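Long-range contacts in 6b protein (Agrobacterium vitis, PDB 3AQ2), which disturbs plant cell proliferation and, with its ADP-ribosylation-type fold, probably acts on the host microRNA machinery: residues A[133-138]-A[195-200]; A[143-148]-A[157-162]; A[45-50]-A[184-189]; A[6-11]-A[36-41]. All coordinates share one frame; numbering follows the deposited sequence.

Contact 1: A[133-138]-A[195-200]; sequences FFLAIL and YPIVAL
Leu135 meets Leu200, and Ala136 meets Ala199, on two faces of an antiparallel strand pair. On the leucine face, Leu135 CD2 lies 4.1 Å from Leu200 CB and also touches Ile197 CG2, both partners being crossed at a slant. On the other, the alanine methyls meet, Ala136 CB lying 4.2 Å from Ala199 CB. Val198 and Ala199 both face Ala136, the signature of a classic beta bulge. Ala136 N gives a nearly straight bond to Ala199 O (2.8 Å, 168°), whereas Ala136 O accepts twice: from Val198 N at 3.0 Å, with a bent N-H (138°), and weakly from Ala199 N. Beyond the bulge the two chains are held by side chains and a water. Ile197 CD1 reaches Ile137 CG2 at 3.8 Å, and Val198 CG2 touches Leu138 CD1. Tyr195 OH donates to Leu138 O at 2.8 Å, that oxygen lying at the ring edge, near its plane; Ser140 N is a weak second partner of the hydroxyl. A water accepts from Leu138 N and donates to Pro196 O, linking the two backbones where they diverge. The paired strands lie in the middle of a four-stranded mixed sheet of the ADP-ribosylation-type fold: strand 66-70 bonds to the far edge of 133-137, helix 20-38 packs on Ala136, Val198 and Leu138, and helix 72-81 covers Leu135 and Leu200.

Contact 2: A[143-148]-A[157-162]; sequences FIRIRT and GWYARQ
Arg147 holds its guanidinium, tilted 32°, over one face of the Trp158 indole in a cation-pi contact, with CZ 3.9 Å from the centroid of the five-membered ring and NH2 the nearest atom. Both side chains run the same way, side by side, on one face of an antiparallel beta hairpin formed by strands 143-151 and 154-161. A classic beta bulge puts Arg147 there, since Ile146 and Arg147 both face Trp158. Ile146 N donates to Trp158 O at 2.7 Å, while Trp158 N donates to Arg147 O at 2.9 Å. The Arg147 chain turns at chi3 (74°), which swings NE toward the indole side; its strongest polar partner is Asp149, with Ser115 taking NH1, and helix 105-115 packs against Trp158. Further along, Ile144 and Ala160 exchange two backbone bonds, and Ile146 CG2 touches Ala160 CB. The opposite face is built differently. Arg145 crosses the Tyr159 side chain obliquely, Arg145 CD 3.7 Å from Tyr159 CE2, with guanidinium and ring planes 71° apart. Gly157 CA lies over the guanidinium centre, 3.4 Å above its plane. Arg145 NH2 donates to Thr148 OG1 in that plane at 2.7 Å, and Arg145 NH1 makes a weak hydrogen bond to Tyr159 OH. At the far end, Arg161, whose tip pairs with Glu57, sets its CB over the Phe143 ring, 3.6 Å from the centroid.

Contact 3: A[45-50]-A[184-189]; sequences NRSVVN and TREFQL
Glu186 reaches across to Ser47 and Val48 with both carboxylate oxygens, gripping an ST turn in a surface loop; neither segment is helix or strand. Hydrogen bonding dominates. Ser47 OG donates to the syn lone pair of Glu186 OE1 at 2.6 Å, and Val48 N donates to Glu186 OE2 at 2.8 Å with a fairly straight N-H (163°), meeting that oxygen also on its syn side. Two bonds from successive residues thus fix the rotation of the carboxylate. The Glu186 chain gets there by extension, with CG anti to the backbone N (chi1 -172°). Ser47 OG is itself held, accepting from Val49 N at 2.9 Å and from Asn50 N at 3.0 Å, which closes the ST motif; this inner bonding positions the hydroxyl for Glu186. Two donors, one to each oxygen, would be expected to favour the charged form of the carboxylate. The valines add only van der Waals contact, Val49 CG2 and Val48 CB lying beside Glu186 OE1 and OE2. The third kind of interaction is amide stacking. Asn45 and Gln188 reach toward each other tip to tip, their amide planes 6° apart, without a hydrogen bond between them. Each amide is bound instead to a different partner, Asn45 ND2 to Asp55 and Gln188 NE2 to the carbonyl of His194. The stack is tightest where Gln188 NE2 lies 3.3 Å from Asn45 CG.

Contact 4: A[6-11]-A[36-41]; sequences VPTWQV and STLSQL
The 3-10 turn 6-8 near the N-terminus packs on the last turn of helix 20-38, with Leu38 reaching into the angle formed by Val6, Thr8 and Trp9. Leu38 divides its two methyls among them. CD1 comes 4.2 Å from Val6 CG2, the two side chains crossing at about a right angle, and also lies near Trp9 CB. CD2 slides past Thr8 to lie 3.9 Å from its OG1. No direct hydrogen bond spans the segments; a water does the polar work, donating to Thr8 OG1 at 2.9 Å and lying 2.7 Å from Thr37 OG1. That water sits in the plane of the Trp9 ring, at its edge. Both threonine hydroxyls have further partners, Thr5 O for Thr8 and Asp33 O for Thr37. Chi1 of Trp9 (176°) sends CG anti to the backbone N. The Trp9 and Thr37 side chains cross at about a right angle, Trp9 CE3 coming 4.1 Å from Thr37 OG1. The 3-10 turn is closed by a hydrogen bond from Trp9 N to Val6 O. Trp9 also meets Phe34 of helix 20-38 edge to face, while its NE1 makes weak hydrogen bonds to the carbonyls of Ile197 and Val198, on the segment 195-200 that pairs with strand 133-137.

In the fold
Contact 1 is the most central, about 5 Å from the centre of the chain to its own centre, and all its touching residues are buried; contact 2 is partly buried, contact 4 buried but farther out, and contact 3 at the surface. Contacts 1 and 2 both pair antiparallel strands through a bulge, but in different sheets: aliphatic packing fills the first, arginine and aromatic groups the second. They meet where Phe143 packs on Tyr195 and Ile137. Contact 4 is mostly apolar and joins contact 1 through Trp9, whereas contact 3 relies on polar groups between loops. Contacts 2 and 3 are linked by a probable hydrogen bond from Arg161 NH2 to Gln188 O.

Contact 1: A[133-138]-A[195-200]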
# COMPACT_ATOMS: atom_id res chain seq x y z
N PHE A 133 11.35 -1.24 3.82
CA PHE A 133 10.59 0.01 3.91
C PHE A 133 9.13 -0.24 3.57
O PHE A 133 8.76 -1.36 3.22
CB PHE A 133 11.21 1.07 2.99
CG PHE A 133 12.54 1.57 3.49
CD1 PHE A 133 13.66 0.75 3.43
CD2 PHE A 133 12.64 2.82 4.11
CE1 PHE A 133 14.89 1.17 3.96
CE2 PHE A 133 13.87 3.25 4.64
CZ PHE A 133 15.00 2.43 4.55
N PHE A 134 8.28 0.78 3.70
CA PHE A 134 6.86 0.56 3.40
C PHE A 134 6.21 1.81 2.85
O PHE A 134 6.65 2.94 3.10
CB PHE A 134 6.09 0.10 4.65
CG PHE A 134 5.99 1.16 5.73
CD1 PHE A 134 4.94 2.10 5.73
CD2 PHE A 134 6.95 1.23 6.75
CE1 PHE A 134 4.85 3.10 6.72
CE2 PHE A 134 6.86 2.22 7.76
CZ PHE A 134 5.82 3.15 7.75
N LEU A 135 5.13 1.57 2.11
CA LEU A 135 4.17 2.59 1.71
C LEU A 135 2.89 2.30 2.48
O LEU A 135 2.39 1.17 2.47
CB LEU A 135 3.90 2.48 0.20
CG LEU A 135 5.14 2.62 -0.70
CD1 LEU A 135 4.79 2.28 -2.14
CD2 LEU A 135 5.71 4.02 -0.58
N ALA A 136 2.36 3.29 3.19
CA ALA A 136 1.08 3.16 3.87
C ALA A 136 -0.01 3.75 2.99
O ALA A 136 0.10 4.90 2.52
CB ALA A 136 1.14 3.86 5.23
N ILE A 137 -1.06 2.97 2.75
CA ILE A 137 -2.11 3.37 1.83
C ILE A 137 -3.50 3.14 2.41
O ILE A 137 -3.67 2.36 3.35
CB ILE A 137 -2.04 2.59 0.48
CG1 ILE A 137 -2.21 1.07 0.71
CG2 ILE A 137 -0.76 2.96 -0.30
CD1 ILE A 137 -2.53 0.31 -0.59
N LEU A 138 -4.46 3.86 1.84
CA LEU A 138 -5.86 3.49 1.96
C LEU A 138 -6.23 2.82 0.64
O LEU A 138 -5.90 3.32 -0.44
CB LEU A 138 -6.72 4.73 2.22
CG LEU A 138 -6.50 5.27 3.64
CD1 LEU A 138 -6.95 6.71 3.73
CD2 LEU A 138 -7.22 4.41 4.68
N TYR A 195 -1.16 6.54 -7.83
CA TYR A 195 -1.96 6.12 -6.68
C TYR A 195 -1.58 6.93 -5.43
O TYR A 195 -0.39 7.13 -5.19
CB TYR A 195 -1.73 4.62 -6.41
CG TYR A 195 -2.75 3.98 -5.50
CD1 TYR A 195 -3.85 3.30 -6.02
CD2 TYR A 195 -2.61 4.06 -4.10
CE1 TYR A 195 -4.79 2.71 -5.19
CE2 TYR A 195 -3.55 3.48 -3.25
CZ TYR A 195 -4.64 2.80 -3.81
OH TYR A 195 -5.57 2.22 -2.97
N PRO A 196 -2.58 7.40 -4.65
CA PRO A 196 -2.23 8.24 -3.51
C PRO A 196 -1.54 7.44 -2.41
O PRO A 196 -1.99 6.35 -2.06
CB PRO A 196 -3.59 8.74 -3.00
CG PRO A 196 -4.55 8.49 -4.15
CD PRO A 196 -4.04 7.23 -4.77
N ILE A 197 -0.46 8.01 -1.89
CA ILE A 197 0.28 7.40 -0.79
C ILE A 197 0.05 8.26 0.45
O ILE A 197 0.25 9.47 0.40
CB ILE A 197 1.80 7.31 -1.13
CG1 ILE A 197 2.03 6.58 -2.47
CG2 ILE A 197 2.57 6.64 0.03
CD1 ILE A 197 1.45 5.15 -2.54
N VAL A 198 -0.39 7.64 1.54
CA VAL A 198 -0.60 8.38 2.78
C VAL A 198 0.74 8.73 3.43
O VAL A 198 1.00 9.90 3.77
CB VAL A 198 -1.50 7.61 3.77
CG1 VAL A 198 -1.66 8.40 5.08
CG2 VAL A 198 -2.85 7.32 3.12
N ALA A 199 1.58 7.72 3.58
CA ALA A 199 2.87 7.89 4.24
C ALA A 199 3.87 6.86 3.73
O ALA A 199 3.49 5.85 3.13
CB ALA A 199 2.72 7.75 5.76
N LEU A 200 5.16 7.12 3.96
CA LEU A 200 6.19 6.11 3.73
C LEU A 200 7.08 6.04 4.97
O LEU A 200 7.15 7.00 5.75
CB LEU A 200 7.02 6.40 2.47
CG LEU A 200 7.99 7.60 2.46
CD1 LEU A 200 9.18 7.32 1.54
CD2 LEU A 200 7.28 8.90 2.02
O HOH W 1 -3.98 5.61 -0.34

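Contact 2: A[143-148]-A[157-162]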
# COMPACT_ATOMS: atom_id res chain seq x y z
N PHE A 143 -9.13 -3.43 -4.45
CA PHE A 143 -8.44 -4.38 -3.58
C PHE A 143 -9.47 -5.36 -3.02
O PHE A 143 -10.49 -4.94 -2.45
CB PHE A 143 -7.76 -3.64 -2.42
CG PHE A 143 -6.45 -2.98 -2.80
CD1 PHE A 143 -6.44 -1.71 -3.39
CD2 PHE A 143 -5.23 -3.61 -2.55
CE1 PHE A 143 -5.23 -1.08 -3.72
CE2 PHE A 143 -4.02 -2.99 -2.88
CZ PHE A 143 -4.02 -1.71 -3.46
N ILE A 144 -9.20 -6.65 -3.17
CA ILE A 144 -10.06 -7.68 -2.60
C ILE A 144 -9.28 -8.39 -1.50
O ILE A 144 -8.05 -8.52 -1.61
CB ILE A 144 -10.52 -8.70 -3.68
CG1 ILE A 144 -9.32 -9.33 -4.40
CG2 ILE A 144 -11.48 -8.02 -4.67
CD1 ILE A 144 -9.66 -10.60 -5.17
N ARG A 145 -9.97 -8.81 -0.44
CA ARG A 145 -9.31 -9.58 0.61
C ARG A 145 -9.02 -10.99 0.12
O ARG A 145 -9.93 -11.65 -0.39
CB ARG A 145 -10.18 -9.65 1.86
CG ARG A 145 -9.46 -10.30 3.03
CD ARG A 145 -9.74 -9.52 4.26
NE ARG A 145 -9.38 -10.25 5.47
CZ ARG A 145 -9.50 -9.74 6.68
NH1 ARG A 145 -9.93 -8.48 6.81
NH2 ARG A 145 -9.19 -10.46 7.74
N ILE A 146 -7.78 -11.44 0.28
CA ILE A 146 -7.34 -12.75 -0.21
C ILE A 146 -7.05 -13.78 0.88
O ILE A 146 -7.09 -14.99 0.63
CB ILE A 146 -6.11 -12.62 -1.15
CG1 ILE A 146 -4.90 -12.02 -0.40
CG2 ILE A 146 -6.47 -11.80 -2.38
CD1 ILE A 146 -3.55 -12.10 -1.17
N ARG A 147 -6.76 -13.32 2.09
CA ARG A 147 -6.35 -14.20 3.17
C ARG A 147 -6.42 -13.46 4.50
O ARG A 147 -6.43 -12.24 4.52
CB ARG A 147 -4.91 -14.68 2.93
CG ARG A 147 -4.52 -15.91 3.73
CD ARG A 147 -3.10 -16.33 3.41
NE ARG A 147 -2.07 -15.47 4.00
CZ ARG A 147 -1.17 -14.77 3.31
NH1 ARG A 147 -1.17 -14.76 1.98
NH2 ARG A 147 -0.26 -14.06 3.96
N THR A 148 -6.46 -14.23 5.58
CA THR A 148 -6.32 -13.69 6.94
C THR A 148 -5.26 -14.51 7.69
O THR A 148 -5.36 -15.73 7.74
CB THR A 148 -7.66 -13.73 7.68
OG1 THR A 148 -8.63 -12.99 6.92
CG2 THR A 148 -7.55 -13.14 9.09
N GLY A 157 -5.67 -8.93 7.74
CA GLY A 157 -6.06 -9.18 6.36
C GLY A 157 -4.91 -9.00 5.39
O GLY A 157 -3.98 -8.21 5.64
N TRP A 158 -4.96 -9.77 4.30
CA TRP A 158 -4.13 -9.59 3.11
C TRP A 158 -5.05 -9.28 1.94
O TRP A 158 -6.15 -9.86 1.83
CB TRP A 158 -3.35 -10.88 2.82
CG TRP A 158 -2.21 -11.03 3.76
CD1 TRP A 158 -2.26 -11.46 5.06
CD2 TRP A 158 -0.85 -10.65 3.51
NE1 TRP A 158 -1.01 -11.40 5.63
CE2 TRP A 158 -0.13 -10.91 4.69
CE3 TRP A 158 -0.18 -10.13 2.40
CZ2 TRP A 158 1.26 -10.66 4.80
CZ3 TRP A 158 1.20 -9.89 2.50
CH2 TRP A 158 1.89 -10.15 3.70
N TYR A 159 -4.61 -8.36 1.09
CA TYR A 159 -5.45 -7.80 0.02
C TYR A 159 -4.67 -7.75 -1.26
O TYR A 159 -3.46 -7.58 -1.24
CB TYR A 159 -5.91 -6.38 0.37
CG TYR A 159 -6.66 -6.29 1.68
CD1 TYR A 159 -5.97 -6.19 2.89
CD2 TYR A 159 -8.05 -6.28 1.71
CE1 TYR A 159 -6.65 -6.11 4.11
CE2 TYR A 159 -8.74 -6.20 2.93
CZ TYR A 159 -8.03 -6.11 4.11
OH TYR A 159 -8.72 -6.03 5.31
N ALA A 160 -5.37 -7.88 -2.38
CA ALA A 160 -4.71 -7.75 -3.67
C ALA A 160 -5.53 -6.91 -4.63
O ALA A 160 -6.75 -7.10 -4.72
CB ALA A 160 -4.46 -9.11 -4.26
N ARG A 161 -4.85 -5.98 -5.30
CA ARG A 161 -5.39 -5.25 -6.45
C ARG A 161 -4.90 -5.97 -7.70
O ARG A 161 -3.69 -6.08 -7.93
CB ARG A 161 -4.89 -3.81 -6.44
CG ARG A 161 -5.44 -2.95 -7.56
CD ARG A 161 -4.75 -1.57 -7.54
NE ARG A 161 -5.29 -0.66 -8.55
CZ ARG A 161 -4.98 -0.71 -9.84
NH1 ARG A 161 -4.12 -1.63 -10.29
NH2 ARG A 161 -5.51 0.16 -10.70
N GLN A 162 -5.85 -6.46 -8.51
CA GLN A 162 -5.51 -7.21 -9.72
C GLN A 162 -4.61 -8.44 -9.42
O GLN A 162 -4.73 -9.03 -8.35
CB GLN A 162 -4.94 -6.27 -10.79
CG GLN A 162 -5.95 -5.20 -11.23
CD GLN A 162 -7.17 -5.80 -11.95
OE1 GLN A 162 -8.27 -5.87 -11.39
NE2 GLN A 162 -6.96 -6.25 -13.17

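Contact 3: A[45-50]-A[184-189]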
# COMPACT_ATOMS: atom_id res chain seq x y z
N ASN A 45 -7.18 9.36 -10.16
CA ASN A 45 -6.58 9.22 -11.48
C ASN A 45 -7.51 9.66 -12.59
O ASN A 45 -8.65 9.20 -12.67
CB ASN A 45 -6.14 7.77 -11.72
CG ASN A 45 -5.24 7.65 -12.95
OD1 ASN A 45 -4.14 8.21 -12.99
ND2 ASN A 45 -5.71 6.91 -13.96
N ARG A 46 -7.01 10.54 -13.46
CA ARG A 46 -7.78 11.03 -14.60
C ARG A 46 -8.01 9.95 -15.65
O ARG A 46 -7.13 9.13 -15.93
CB ARG A 46 -7.08 12.24 -15.24
CG ARG A 46 -6.93 13.42 -14.30
CD ARG A 46 -8.29 14.07 -13.98
NE ARG A 46 -8.21 14.94 -12.80
CZ ARG A 46 -9.25 15.58 -12.27
NH1 ARG A 46 -10.46 15.46 -12.80
NH2 ARG A 46 -9.06 16.34 -11.19
N SER A 47 -9.21 9.93 -16.20
CA SER A 47 -9.57 8.96 -17.23
C SER A 47 -8.75 9.19 -18.49
O SER A 47 -8.45 10.34 -18.84
CB SER A 47 -11.06 9.11 -17.56
OG SER A 47 -11.43 8.33 -18.67
N VAL A 48 -8.39 8.11 -19.17
CA VAL A 48 -7.75 8.19 -20.48
C VAL A 48 -8.80 8.36 -21.58
O VAL A 48 -8.48 8.75 -22.70
CB VAL A 48 -6.82 6.97 -20.74
CG1 VAL A 48 -6.01 7.19 -21.97
CG2 VAL A 48 -5.88 6.78 -19.57
N VAL A 49 -10.05 8.07 -21.24
CA VAL A 49 -11.18 8.22 -22.17
C VAL A 49 -11.70 9.66 -22.16
O VAL A 49 -11.86 10.29 -23.21
CB VAL A 49 -12.30 7.19 -21.86
CG1 VAL A 49 -13.49 7.38 -22.80
CG2 VAL A 49 -11.76 5.78 -22.00
N ASN A 50 -11.98 10.20 -20.97
CA ASN A 50 -12.19 11.64 -20.83
C ASN A 50 -11.25 12.24 -19.77
O ASN A 50 -11.52 12.14 -18.57
CB ASN A 50 -13.66 11.98 -20.54
CG ASN A 50 -13.92 13.49 -20.48
OD1 ASN A 50 -12.99 14.30 -20.35
ND2 ASN A 50 -15.18 13.87 -20.56
N THR A 184 -15.66 -4.14 -16.79
CA THR A 184 -15.95 -3.01 -17.67
C THR A 184 -15.51 -1.65 -17.11
O THR A 184 -15.66 -0.62 -17.78
CB THR A 184 -17.45 -2.94 -18.00
OG1 THR A 184 -18.19 -2.69 -16.81
CG2 THR A 184 -17.94 -4.24 -18.66
N ARG A 185 -14.97 -1.63 -15.90
CA ARG A 185 -14.52 -0.37 -15.30
C ARG A 185 -13.20 0.08 -15.90
O ARG A 185 -12.40 -0.75 -16.37
CB ARG A 185 -14.38 -0.50 -13.78
CG ARG A 185 -15.71 -0.66 -13.08
CD ARG A 185 -15.54 -1.05 -11.63
NE ARG A 185 -14.94 -2.38 -11.50
CZ ARG A 185 -14.77 -3.01 -10.34
NH1 ARG A 185 -15.16 -2.45 -9.20
NH2 ARG A 185 -14.22 -4.22 -10.32
N GLU A 186 -12.96 1.39 -15.86
CA GLU A 186 -11.70 1.95 -16.32
C GLU A 186 -10.78 2.18 -15.14
O GLU A 186 -11.11 2.93 -14.23
CB GLU A 186 -11.89 3.27 -17.07
CG GLU A 186 -10.58 3.73 -17.70
CD GLU A 186 -10.52 5.21 -18.00
OE1 GLU A 186 -11.58 5.82 -18.24
OE2 GLU A 186 -9.39 5.74 -17.98
N PHE A 187 -9.62 1.54 -15.19
CA PHE A 187 -8.60 1.74 -14.18
C PHE A 187 -7.23 1.35 -14.73
O PHE A 187 -7.13 0.70 -15.78
CB PHE A 187 -8.95 0.96 -12.89
CG PHE A 187 -9.16 -0.52 -13.10
CD1 PHE A 187 -8.07 -1.39 -13.18
CD2 PHE A 187 -10.44 -1.04 -13.19
CE1 PHE A 187 -8.26 -2.76 -13.37
CE2 PHE A 187 -10.65 -2.41 -13.37
CZ PHE A 187 -9.55 -3.27 -13.46
N GLN A 188 -6.19 1.75 -14.02
CA GLN A 188 -4.82 1.53 -14.49
C GLN A 188 -4.36 0.10 -14.31
O GLN A 188 -4.62 -0.52 -13.28
CB GLN A 188 -3.85 2.42 -13.70
CG GLN A 188 -4.04 3.88 -13.91
CD GLN A 188 -3.24 4.64 -12.90
OE1 GLN A 188 -2.08 4.98 -13.15
NE2 GLN A 188 -3.83 4.87 -11.73
N LEU A 189 -3.65 -0.40 -15.32
CA LEU A 189 -2.99 -1.69 -15.25
C LEU A 189 -1.56 -1.50 -15.72
O LEU A 189 -1.29 -1.37 -16.92
CB LEU A 189 -3.70 -2.72 -16.13
CG LEU A 189 -4.94 -3.42 -15.57
CD1 LEU A 189 -5.63 -4.19 -16.69
CD2 LEU A 189 -4.56 -4.36 -14.43

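Contact 4: A[6-11]-A[36-41]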
# COMPACT_ATOMS: atom_id res chain seq x y z
N VAL A 6 -6.30 15.14 -4.64
CA VAL A 6 -5.13 14.43 -4.14
C VAL A 6 -3.79 15.19 -4.20
O VAL A 6 -3.01 15.10 -3.25
CB VAL A 6 -5.04 13.02 -4.76
CG1 VAL A 6 -3.67 12.42 -4.56
CG2 VAL A 6 -6.09 12.12 -4.15
N PRO A 7 -3.52 15.95 -5.29
CA PRO A 7 -2.28 16.75 -5.32
C PRO A 7 -2.10 17.72 -4.15
O PRO A 7 -0.97 18.16 -3.90
CB PRO A 7 -2.38 17.51 -6.65
CG PRO A 7 -3.23 16.62 -7.51
CD PRO A 7 -4.26 16.08 -6.57
N THR A 8 -3.17 18.05 -3.43
CA THR A 8 -3.04 18.89 -2.22
C THR A 8 -2.36 18.15 -1.06
O THR A 8 -1.88 18.78 -0.10
CB THR A 8 -4.38 19.45 -1.71
OG1 THR A 8 -5.21 18.40 -1.20
CG2 THR A 8 -5.11 20.21 -2.81
N TRP A 9 -2.37 16.82 -1.13
CA TRP A 9 -1.81 16.00 -0.07
C TRP A 9 -0.31 15.84 -0.20
O TRP A 9 0.18 15.36 -1.22
CB TRP A 9 -2.47 14.61 -0.07
CG TRP A 9 -1.88 13.69 0.95
CD1 TRP A 9 -1.06 12.62 0.72
CD2 TRP A 9 -2.07 13.76 2.37
NE1 TRP A 9 -0.72 12.03 1.91
CE2 TRP A 9 -1.32 12.70 2.94
CE3 TRP A 9 -2.79 14.61 3.22
CZ2 TRP A 9 -1.28 12.47 4.33
CZ3 TRP A 9 -2.75 14.39 4.59
CH2 TRP A 9 -2.00 13.31 5.13
N GLN A 10 0.41 16.25 0.85
CA GLN A 10 1.85 16.05 0.93
C GLN A 10 2.08 14.73 1.65
O GLN A 10 1.71 14.59 2.82
CB GLN A 10 2.51 17.22 1.67
CG GLN A 10 2.23 18.60 1.04
CD GLN A 10 2.82 19.78 1.80
OE1 GLN A 10 3.58 19.62 2.76
NE2 GLN A 10 2.46 20.99 1.37
N VAL A 11 2.66 13.75 0.96
CA VAL A 11 2.98 12.45 1.58
C VAL A 11 3.75 12.67 2.89
O VAL A 11 4.63 13.55 2.96
CB VAL A 11 3.76 11.52 0.62
CG1 VAL A 11 5.20 12.03 0.39
CG2 VAL A 11 3.77 10.09 1.14
N SER A 36 -9.57 13.81 6.47
CA SER A 36 -10.14 15.12 6.78
C SER A 36 -10.14 16.04 5.56
O SER A 36 -11.11 16.75 5.30
CB SER A 36 -9.39 15.79 7.94
OG SER A 36 -9.58 15.08 9.16
N THR A 37 -9.05 15.99 4.79
CA THR A 37 -8.85 16.92 3.68
C THR A 37 -9.41 16.41 2.36
O THR A 37 -9.72 17.21 1.48
CB THR A 37 -7.37 17.26 3.47
OG1 THR A 37 -6.64 16.06 3.17
CG2 THR A 37 -6.78 17.94 4.71
N LEU A 38 -9.54 15.09 2.23
CA LEU A 38 -9.91 14.48 0.93
C LEU A 38 -11.27 13.77 0.87
O LEU A 38 -11.70 13.36 -0.21
CB LEU A 38 -8.80 13.53 0.46
CG LEU A 38 -7.38 14.09 0.30
CD1 LEU A 38 -6.43 12.97 -0.10
CD2 LEU A 38 -7.31 15.19 -0.74
N SER A 39 -11.91 13.62 2.03
CA SER A 39 -13.24 12.98 2.18
C SER A 39 -13.18 11.46 2.27
O SER A 39 -12.13 10.85 2.08
CB SER A 39 -14.22 13.42 1.09
OG SER A 39 -14.20 12.51 -0.00
N GLN A 40 -14.35 10.86 2.52
CA GLN A 40 -14.51 9.42 2.65
C GLN A 40 -14.39 8.69 1.31
O GLN A 40 -14.16 7.48 1.28
CB GLN A 40 -15.85 9.08 3.32
CG GLN A 40 -17.10 9.35 2.47
CD GLN A 40 -17.74 10.71 2.73
OE1 GLN A 40 -18.96 10.82 2.78
NE2 GLN A 40 -16.92 11.74 2.91
N LEU A 41 -14.57 9.43 0.22
CA LEU A 41 -14.55 8.87 -1.12
C LEU A 41 -13.57 9.67 -1.97
O LEU A 41 -13.82 10.84 -2.27
CB LEU A 41 -15.96 8.96 -1.73
CG LEU A 41 -16.30 8.11 -2.96
CD1 LEU A 41 -15.44 8.45 -4.14
CD2 LEU A 41 -16.21 6.64 -2.65
O HOH W 2 -4.88 17.16 1.40